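Local coordinates for protein pentalenene synthase (Streptomyces chartreusis NRRL 3882, PDB 6Q4S) that probably converts farnesyl diphosphate, with the help of magnesium, to the bicyclic sesquiterpene alcohol 7-epi-alpha-eudesmol, with release of diphosphate, at residues Asp4-Ser16 against Gln302-Thr314. Sequence-based numbering, arbitrary orientation.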
ATOM      1  N   ASP A   4       5.092  -2.083  40.120  1.00 85.46           N
ATOM      2  CA  ASP A   4       5.258  -1.350  38.822  1.00 90.22           C
ATOM      3  C   ASP A   4       6.501  -1.816  38.038  1.00 90.58           C
ATOM      4  O   ASP A   4       7.645  -1.565  38.441  1.00 90.56           O
ATOM      5  CB  ASP A   4       5.308   0.171  39.052  1.00 90.30           C
ATOM      6  CG  ASP A   4       3.925   0.807  39.121  1.00 93.81           C
ATOM      7  OD1 ASP A   4       3.003   0.304  38.437  1.00 89.46           O
ATOM      8  OD2 ASP A   4       3.765   1.820  39.851  1.00 88.12           O
ATOM      9  N   VAL A   5       6.257  -2.496  36.915  1.00 86.86           N
ATOM     10  CA  VAL A   5       7.318  -2.947  36.006  1.00 81.92           C
ATOM     11  C   VAL A   5       8.063  -1.708  35.412  1.00 75.80           C
ATOM     12  O   VAL A   5       7.456  -0.749  34.880  1.00 70.85           O
ATOM     13  CB  VAL A   5       6.775  -3.923  34.906  1.00 72.50           C
ATOM     14  CG1 VAL A   5       7.864  -4.373  33.983  1.00 64.53           C
ATOM     15  CG2 VAL A   5       6.184  -5.193  35.523  1.00 80.40           C
ATOM     16  N   ARG A   6       9.378  -1.724  35.610  1.00 68.53           N
ATOM     17  CA  ARG A   6      10.325  -0.769  35.050  1.00 66.22           C
ATOM     18  C   ARG A   6      11.200  -1.591  34.130  1.00 60.50           C
ATOM     19  O   ARG A   6      11.356  -2.799  34.305  1.00 53.79           O
ATOM     20  CB  ARG A   6      11.161  -0.072  36.178  1.00 64.20           C
ATOM     21  CG  ARG A   6      10.668   1.319  36.613  1.00 68.14           C
ATOM     22  CD  ARG A   6       9.161   1.557  36.393  1.00 75.91           C
ATOM     23  NE  ARG A   6       8.587   2.716  37.096  1.00 77.27           N
ATOM     24  CZ  ARG A   6       7.279   3.034  37.116  1.00 76.40           C
ATOM     25  NH1 ARG A   6       6.373   2.321  36.446  1.00 74.02           N
ATOM     26  NH2 ARG A   6       6.863   4.093  37.806  1.00 79.85           N
ATOM     27  N   PHE A   7      11.761  -0.953  33.120  1.00 55.78           N
ATOM     28  CA  PHE A   7      12.706  -1.668  32.247  1.00 55.80           C
ATOM     29  C   PHE A   7      13.935  -0.800  32.279  1.00 57.72           C
ATOM     30  O   PHE A   7      13.823   0.446  32.330  1.00 57.22           O
ATOM     31  CB  PHE A   7      12.190  -1.788  30.787  1.00 53.49           C
ATOM     32  CG  PHE A   7      10.961  -2.645  30.624  1.00 48.25           C
ATOM     33  CD1 PHE A   7       9.707  -2.131  30.854  1.00 49.72           C
ATOM     34  CD2 PHE A   7      11.067  -3.975  30.252  1.00 50.45           C
ATOM     35  CE1 PHE A   7       8.567  -2.901  30.703  1.00 46.54           C
ATOM     36  CE2 PHE A   7       9.916  -4.754  30.097  1.00 44.35           C
ATOM     37  CZ  PHE A   7       8.683  -4.206  30.321  1.00 44.48           C
ATOM     38  N   ASP A   8      15.102  -1.418  32.255  1.00 65.65           N
ATOM     39  CA  ASP A   8      16.293  -0.633  32.038  1.00 67.97           C
ATOM     40  C   ASP A   8      16.820  -0.939  30.644  1.00 60.65           C
ATOM     41  O   ASP A   8      17.400  -1.998  30.390  1.00 54.14           O
ATOM     42  CB  ASP A   8      17.342  -0.801  33.144  1.00 76.42           C
ATOM     43  CG  ASP A   8      18.354   0.334  33.121  1.00 82.63           C
ATOM     44  OD1 ASP A   8      17.967   1.521  33.389  1.00 78.88           O
ATOM     45  OD2 ASP A   8      19.513   0.036  32.776  1.00 81.77           O
ATOM     46  N   LEU A   9      16.578   0.017  29.745  1.00 53.51           N
ATOM     47  CA  LEU A   9      16.885  -0.135  28.333  1.00 51.32           C
ATOM     48  C   LEU A   9      18.308   0.324  28.085  1.00 49.84           C
ATOM     49  O   LEU A   9      18.723   1.265  28.713  1.00 56.48           O
ATOM     50  CB  LEU A   9      15.885   0.734  27.542  1.00 53.36           C
ATOM     51  CG  LEU A   9      14.397   0.376  27.774  1.00 53.26           C
ATOM     52  CD1 LEU A   9      13.423   1.249  26.961  1.00 51.45           C
ATOM     53  CD2 LEU A   9      14.210  -1.099  27.417  1.00 58.07           C
ATOM     54  N   PRO A  10      19.062  -0.328  27.181  1.00 46.85           N
ATOM     55  CA  PRO A  10      20.409   0.138  26.834  1.00 49.43           C
ATOM     56  C   PRO A  10      20.438   1.172  25.691  1.00 54.13           C
ATOM     57  O   PRO A  10      21.155   0.979  24.719  1.00 67.73           O
ATOM     58  CB  PRO A  10      21.086  -1.160  26.361  1.00 48.40           C
ATOM     59  CG  PRO A  10      19.983  -1.865  25.652  1.00 48.31           C
ATOM     60  CD  PRO A  10      18.764  -1.615  26.519  1.00 45.87           C
ATOM     61  N   PHE A  11      19.626   2.219  25.760  1.00 54.19           N
ATOM     62  CA  PHE A  11      19.637   3.270  24.738  1.00 52.57           C
ATOM     63  C   PHE A  11      19.777   4.557  25.494  1.00 46.74           C
ATOM     64  O   PHE A  11      19.355   4.645  26.630  1.00 48.46           O
ATOM     65  CB  PHE A  11      18.320   3.312  23.920  1.00 48.89           C
ATOM     66  CG  PHE A  11      17.911   1.997  23.338  1.00 43.41           C
ATOM     67  CD1 PHE A  11      18.660   1.398  22.354  1.00 41.43           C
ATOM     68  CD2 PHE A  11      16.753   1.348  23.770  1.00 45.88           C
ATOM     69  CE1 PHE A  11      18.294   0.165  21.824  1.00 41.48           C
ATOM     70  CE2 PHE A  11      16.386   0.128  23.228  1.00 39.01           C
ATOM     71  CZ  PHE A  11      17.160  -0.464  22.243  1.00 37.89           C
ATOM     72  N   ASP A  12      20.401   5.550  24.880  1.00 54.36           N
ATOM     73  CA  ASP A  12      20.380   6.932  25.386  1.00 58.11           C
ATOM     74  C   ASP A  12      19.928   7.745  24.175  1.00 51.92           C
ATOM     75  O   ASP A  12      20.520   7.640  23.074  1.00 53.05           O
ATOM     76  CB  ASP A  12      21.778   7.355  25.893  1.00 65.95           C
ATOM     77  CG  ASP A  12      21.790   8.743  26.501  1.00 73.20           C
ATOM     78  OD1 ASP A  12      20.772   9.140  27.114  1.00 79.15           O
ATOM     79  OD2 ASP A  12      22.829   9.433  26.384  1.00 83.69           O
ATOM     80  N   THR A  13      18.879   8.529  24.344  1.00 46.59           N
ATOM     81  CA  THR A  13      18.141   8.942  23.153  1.00 46.84           C
ATOM     82  C   THR A  13      17.785  10.422  23.262  1.00 41.39           C
ATOM     83  O   THR A  13      17.219  10.853  24.279  1.00 38.99           O
ATOM     84  CB  THR A  13      16.993   7.859  22.994  1.00 48.32           C
ATOM     85  OG1 THR A  13      17.179   7.095  21.813  1.00 50.70           O
ATOM     86  CG2 THR A  13      15.666   8.349  23.197  1.00 37.49           C
ATOM     87  N   PRO A  14      18.114  11.233  22.211  1.00 44.74           N
ATOM     88  CA  PRO A  14      17.776  12.664  22.294  1.00 42.91           C
ATOM     89  C   PRO A  14      16.282  13.007  22.297  1.00 45.68           C
ATOM     90  O   PRO A  14      15.438  12.219  21.881  1.00 42.59           O
ATOM     91  CB  PRO A  14      18.505  13.284  21.085  1.00 47.13           C
ATOM     92  CG  PRO A  14      18.926  12.153  20.203  1.00 50.06           C
ATOM     93  CD  PRO A  14      18.956  10.902  21.035  1.00 45.71           C
ATOM     94  N   VAL A  15      15.970  14.165  22.826  1.00 38.54           N
ATOM     95  CA  VAL A  15      14.652  14.690  22.855  1.00 41.17           C
ATOM     96  C   VAL A  15      14.607  15.992  22.071  1.00 46.92           C
ATOM     97  O   VAL A  15      15.474  16.830  22.249  1.00 51.35           O
ATOM     98  CB  VAL A  15      14.245  14.936  24.292  1.00 42.23           C
ATOM     99  CG1 VAL A  15      12.841  15.488  24.348  1.00 40.40           C
ATOM    100  CG2 VAL A  15      14.294  13.613  25.060  1.00 48.40           C
ATOM    101  N   SER A  16      13.604  16.193  21.222  1.00 39.42           N
ATOM    102  CA  SER A  16      13.572  17.427  20.443  1.00 45.12           C
ATOM    103  C   SER A  16      13.525  18.701  21.316  1.00 43.00           C
ATOM    104  O   SER A  16      12.695  18.849  22.257  1.00 38.85           O
ATOM    105  CB  SER A  16      12.410  17.441  19.476  1.00 43.04           C
ATOM    106  OG  SER A  16      12.252  18.680  18.811  1.00 34.47           O
ATOM    107  N   GLN A 302      15.452   2.856  17.678  1.00 36.27           N
ATOM    108  CA  GLN A 302      15.790   3.135  19.085  1.00 33.14           C
ATOM    109  C   GLN A 302      15.019   4.302  19.642  1.00 38.55           C
ATOM    110  O   GLN A 302      14.547   4.300  20.799  1.00 35.54           O
ATOM    111  CB  GLN A 302      17.273   3.434  19.215  1.00 34.39           C
ATOM    112  CG  GLN A 302      18.211   2.360  18.696  1.00 36.32           C
ATOM    113  CD  GLN A 302      19.712   2.781  18.750  1.00 40.56           C
ATOM    114  OE1 GLN A 302      20.054   3.946  18.913  1.00 45.25           O
ATOM    115  NE2 GLN A 302      20.582   1.808  18.643  1.00 40.64           N
ATOM    116  N   HIS A 303      14.839   5.330  18.828  1.00 35.09           N
ATOM    117  CA  HIS A 303      14.056   6.445  19.288  1.00 31.48           C
ATOM    118  C   HIS A 303      12.659   6.018  19.656  1.00 29.49           C
ATOM    119  O   HIS A 303      12.056   6.604  20.580  1.00 29.49           O
ATOM    120  CB  HIS A 303      14.015   7.621  18.257  1.00 32.86           C
ATOM    121  CG  HIS A 303      15.375   8.141  17.866  1.00 40.93           C
ATOM    122  ND1 HIS A 303      15.656   8.652  16.615  1.00 39.39           N
ATOM    123  CD2 HIS A 303      16.533   8.218  18.570  1.00 41.13           C
ATOM    124  CE1 HIS A 303      16.932   8.982  16.555  1.00 43.33           C
ATOM    125  NE2 HIS A 303      17.491   8.709  17.721  1.00 41.28           N
ATOM    126  N   TRP A 304      12.104   5.055  18.891  1.00 28.02           N
ATOM    127  CA  TRP A 304      10.762   4.629  19.179  1.00 30.96           C
ATOM    128  C   TRP A 304      10.696   3.771  20.473  1.00 30.81           C
ATOM    129  O   TRP A 304       9.833   3.988  21.325  1.00 33.49           O
ATOM    130  CB  TRP A 304      10.128   3.916  17.973  1.00 31.23           C
ATOM    131  CG  TRP A 304       9.205   4.828  17.376  1.00 29.87           C
ATOM    132  CD1 TRP A 304       9.425   5.676  16.261  1.00 33.71           C
ATOM    133  CD2 TRP A 304       7.940   5.176  17.897  1.00 30.21           C
ATOM    134  NE1 TRP A 304       8.342   6.479  16.076  1.00 33.73           N
ATOM    135  CE2 TRP A 304       7.404   6.210  17.044  1.00 34.66           C
ATOM    136  CE3 TRP A 304       7.180   4.718  18.984  1.00 30.93           C
ATOM    137  CZ2 TRP A 304       6.167   6.781  17.255  1.00 34.07           C
ATOM    138  CZ3 TRP A 304       5.909   5.300  19.201  1.00 35.31           C
ATOM    139  CH2 TRP A 304       5.417   6.319  18.311  1.00 37.55           C
ATOM    140  N   ILE A 305      11.539   2.762  20.554  1.00 32.82           N
ATOM    141  CA  ILE A 305      11.529   1.882  21.736  1.00 34.84           C
ATOM    142  C   ILE A 305      11.802   2.710  23.000  1.00 34.88           C
ATOM    143  O   ILE A 305      10.984   2.690  23.944  1.00 32.96           O
ATOM    144  CB  ILE A 305      12.566   0.751  21.633  1.00 36.39           C
ATOM    145  CG1 ILE A 305      12.278  -0.143  20.454  1.00 37.10           C
ATOM    146  CG2 ILE A 305      12.560  -0.038  22.957  1.00 41.72           C
ATOM    147  CD1 ILE A 305      13.410  -1.108  20.101  1.00 42.39           C
ATOM    148  N   ASN A 306      12.850   3.554  22.971  1.00 36.15           N
ATOM    149  CA  ASN A 306      13.225   4.318  24.178  1.00 34.76           C
ATOM    150  C   ASN A 306      12.308   5.448  24.504  1.00 37.40           C
ATOM    151  O   ASN A 306      11.868   5.623  25.689  1.00 37.60           O
ATOM    152  CB  ASN A 306      14.631   4.795  24.093  1.00 37.57           C
ATOM    153  CG  ASN A 306      15.233   5.042  25.487  1.00 44.62           C
ATOM    154  OD1 ASN A 306      15.227   4.160  26.358  1.00 40.16           O
ATOM    155  ND2 ASN A 306      15.745   6.247  25.694  1.00 39.56           N
ATOM    156  N   GLY A 307      11.896   6.161  23.452  1.00 37.40           N
ATOM    157  CA  GLY A 307      11.062   7.319  23.626  1.00 38.83           C
ATOM    158  C   GLY A 307       9.679   6.970  24.061  1.00 31.74           C
ATOM    159  O   GLY A 307       9.029   7.685  24.851  1.00 30.72           O
ATOM    160  N   ASN A 308       9.157   5.890  23.493  1.00 35.60           N
ATOM    161  CA  ASN A 308       7.843   5.437  23.926  1.00 34.34           C
ATOM    162  C   ASN A 308       7.888   5.077  25.431  1.00 35.69           C
ATOM    163  O   ASN A 308       7.015   5.444  26.165  1.00 36.21           O
ATOM    164  CB  ASN A 308       7.336   4.220  23.132  1.00 38.31           C
ATOM    165  CG  ASN A 308       5.920   3.799  23.580  1.00 37.93           C
ATOM    166  OD1 ASN A 308       4.944   4.516  23.391  1.00 38.39           O
ATOM    167  ND2 ASN A 308       5.849   2.702  24.270  1.00 37.51           N
ATOM    168  N   TYR A 309       8.915   4.365  25.833  1.00 37.19           N
ATOM    169  CA  TYR A 309       9.057   3.969  27.242  1.00 41.76           C
ATOM    170  C   TYR A 309       9.090   5.183  28.180  1.00 40.94           C
ATOM    171  O   TYR A 309       8.234   5.329  29.137  1.00 39.93           O
ATOM    172  CB  TYR A 309      10.325   3.117  27.421  1.00 42.27           C
ATOM    173  CG  TYR A 309      10.573   2.785  28.870  1.00 49.39           C
ATOM    174  CD1 TYR A 309       9.578   2.164  29.650  1.00 52.84           C
ATOM    175  CD2 TYR A 309      11.763   3.149  29.501  1.00 62.74           C
ATOM    176  CE1 TYR A 309       9.790   1.886  30.990  1.00 55.29           C
ATOM    177  CE2 TYR A 309      11.977   2.858  30.849  1.00 61.35           C
ATOM    178  CZ  TYR A 309      10.983   2.230  31.579  1.00 61.87           C
ATOM    179  OH  TYR A 309      11.175   1.949  32.915  1.00 73.42           O
ATOM    180  N   GLU A 310       9.985   6.116  27.847  1.00 37.96           N
ATOM    181  CA  GLU A 310      10.175   7.319  28.694  1.00 38.66           C
ATOM    182  C   GLU A 310       8.973   8.144  28.684  1.00 39.88           C
ATOM    183  O   GLU A 310       8.661   8.747  29.699  1.00 43.70           O
ATOM    184  CB  GLU A 310      11.424   8.142  28.310  1.00 40.42           C
ATOM    185  CG  GLU A 310      12.682   7.305  28.094  1.00 43.61           C
ATOM    186  CD  GLU A 310      13.602   7.304  29.298  1.00 63.08           C
ATOM    187  OE1 GLU A 310      13.026   7.251  30.410  1.00 64.91           O
ATOM    188  OE2 GLU A 310      14.868   7.363  29.120  1.00 69.07           O
ATOM    189  N   TRP A 311       8.233   8.200  27.571  1.00 37.93           N
ATOM    190  CA  TRP A 311       6.933   8.931  27.615  1.00 35.94           C
ATOM    191  C   TRP A 311       5.859   8.229  28.539  1.00 43.99           C
ATOM    192  O   TRP A 311       5.047   8.873  29.220  1.00 44.43           O
ATOM    193  CB  TRP A 311       6.368   9.072  26.167  1.00 38.99           C
ATOM    194  CG  TRP A 311       4.983   9.527  26.066  1.00 38.70           C
ATOM    195  CD1 TRP A 311       4.534  10.730  26.345  1.00 39.79           C
ATOM    196  CD2 TRP A 311       3.851   8.766  25.599  1.00 43.87           C
ATOM    197  NE1 TRP A 311       3.177  10.801  26.124  1.00 43.00           N
ATOM    198  CE2 TRP A 311       2.739   9.608  25.656  1.00 42.06           C
ATOM    199  CE3 TRP A 311       3.681   7.448  25.137  1.00 48.68           C
ATOM    200  CZ2 TRP A 311       1.466   9.202  25.283  1.00 48.39           C
ATOM    201  CZ3 TRP A 311       2.431   7.051  24.751  1.00 51.28           C
ATOM    202  CH2 TRP A 311       1.325   7.922  24.841  1.00 51.00           C
ATOM    203  N   ALA A 312       5.823   6.909  28.483  1.00 44.32           N
ATOM    204  CA  ALA A 312       4.839   6.116  29.244  1.00 51.64           C
ATOM    205  C   ALA A 312       5.007   6.338  30.767  1.00 48.45           C
ATOM    206  O   ALA A 312       4.024   6.585  31.451  1.00 56.91           O
ATOM    207  CB  ALA A 312       4.960   4.645  28.879  1.00 50.71           C
ATOM    208  N   LEU A 313       6.245   6.336  31.245  1.00 46.80           N
ATOM    209  CA  LEU A 313       6.598   6.719  32.631  1.00 56.91           C
ATOM    210  C   LEU A 313       5.929   7.987  33.174  1.00 66.74           C
ATOM    211  O   LEU A 313       5.489   8.009  34.313  1.00 71.83           O
ATOM    212  CB  LEU A 313       8.108   6.885  32.773  1.00 54.05           C
ATOM    213  CG  LEU A 313       8.940   5.622  32.607  1.00 62.39           C
ATOM    214  CD1 LEU A 313      10.415   5.981  32.715  1.00 62.43           C
ATOM    215  CD2 LEU A 313       8.562   4.556  33.643  1.00 70.10           C
ATOM    216  N   THR A 314       5.811   9.022  32.351  1.00 64.10           N
ATOM    217  CA  THR A 314       5.225  10.299  32.770  1.00 62.08           C
ATOM    218  C   THR A 314       3.709  10.331  32.507  1.00 71.06           C
ATOM    219  O   THR A 314       3.158  11.413  32.334  1.00 82.28           O
ATOM    220  CB  THR A 314       5.919  11.502  32.046  1.00 62.08           C
ATOM    221  OG1 THR A 314       5.439  11.618  30.697  1.00 58.09           O
ATOM    222  CG2 THR A 314       7.455  11.355  31.986  1.00 59.89           C
TER
HETATM  223  O   HOH W   1      15.668   9.436  26.666  1.00 58.73           O
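Tyr309 reaches out from the helix to the backbone of Phe7, where its OH accepts a nearly straight hydrogen bond from Phe7 N (3.0 Å, N-H...O 171°). With chi1 at 175°, the Tyr309 ring is swung to the far side from its backbone N, and so reaches the N-terminal segment. Phe7 CB lies over one face of that ring and Leu313 CG over the opposite face, so the phenol ring lies between the side chains of Phe7 and Leu313, each offset toward its rim. Leu9 CD1 packs obliquely against Tyr309 CD2 (3.6 Å) and also approaches OD1 of Asn306. Were Tyr309 replaced by an alanine, Phe7 N would probably lose its acceptor and a gap would open between Phe7, Leu9 and Leu313.

Farther along, Phe11 slants across the helix, CD1 and CE1 meeting CG of Gln302 while CE2 touches CG2 of Ile305 (3.8 Å). The Phe11 and Asn306 side chains run past each other in opposite directions, Phe11 CB meeting Asn306 CG at 3.9 Å, with ring and amide planes 67° apart. Thr13 follows, its methyl CG2 3.3 Å from Asn306 ND2 and its OG1 in the plane of the His303 ring, at the CD2 edge (3.5 Å). At the other end, Leu313 CD2 sits over one face of the Arg6 guanidinium, toward the rim of the group. A water donates to Thr13 O and, weakly, to Glu310 OE2, adding a polar link beside these contacts.

The N-terminal segment thus runs antiparallel along the last helix, 288-313, of this all-helical terpene synthase. Asn308 ND2 hydrogen-bonds to OD1 of Asn223, a probable magnesium ligand, and the Tyr309 side chain lies about 7 Å from that of Asn223. Phe7 and Tyr309 both touch Met222 on helix 206-228, whereas Leu9 and Pro10 pack on helix 252-284.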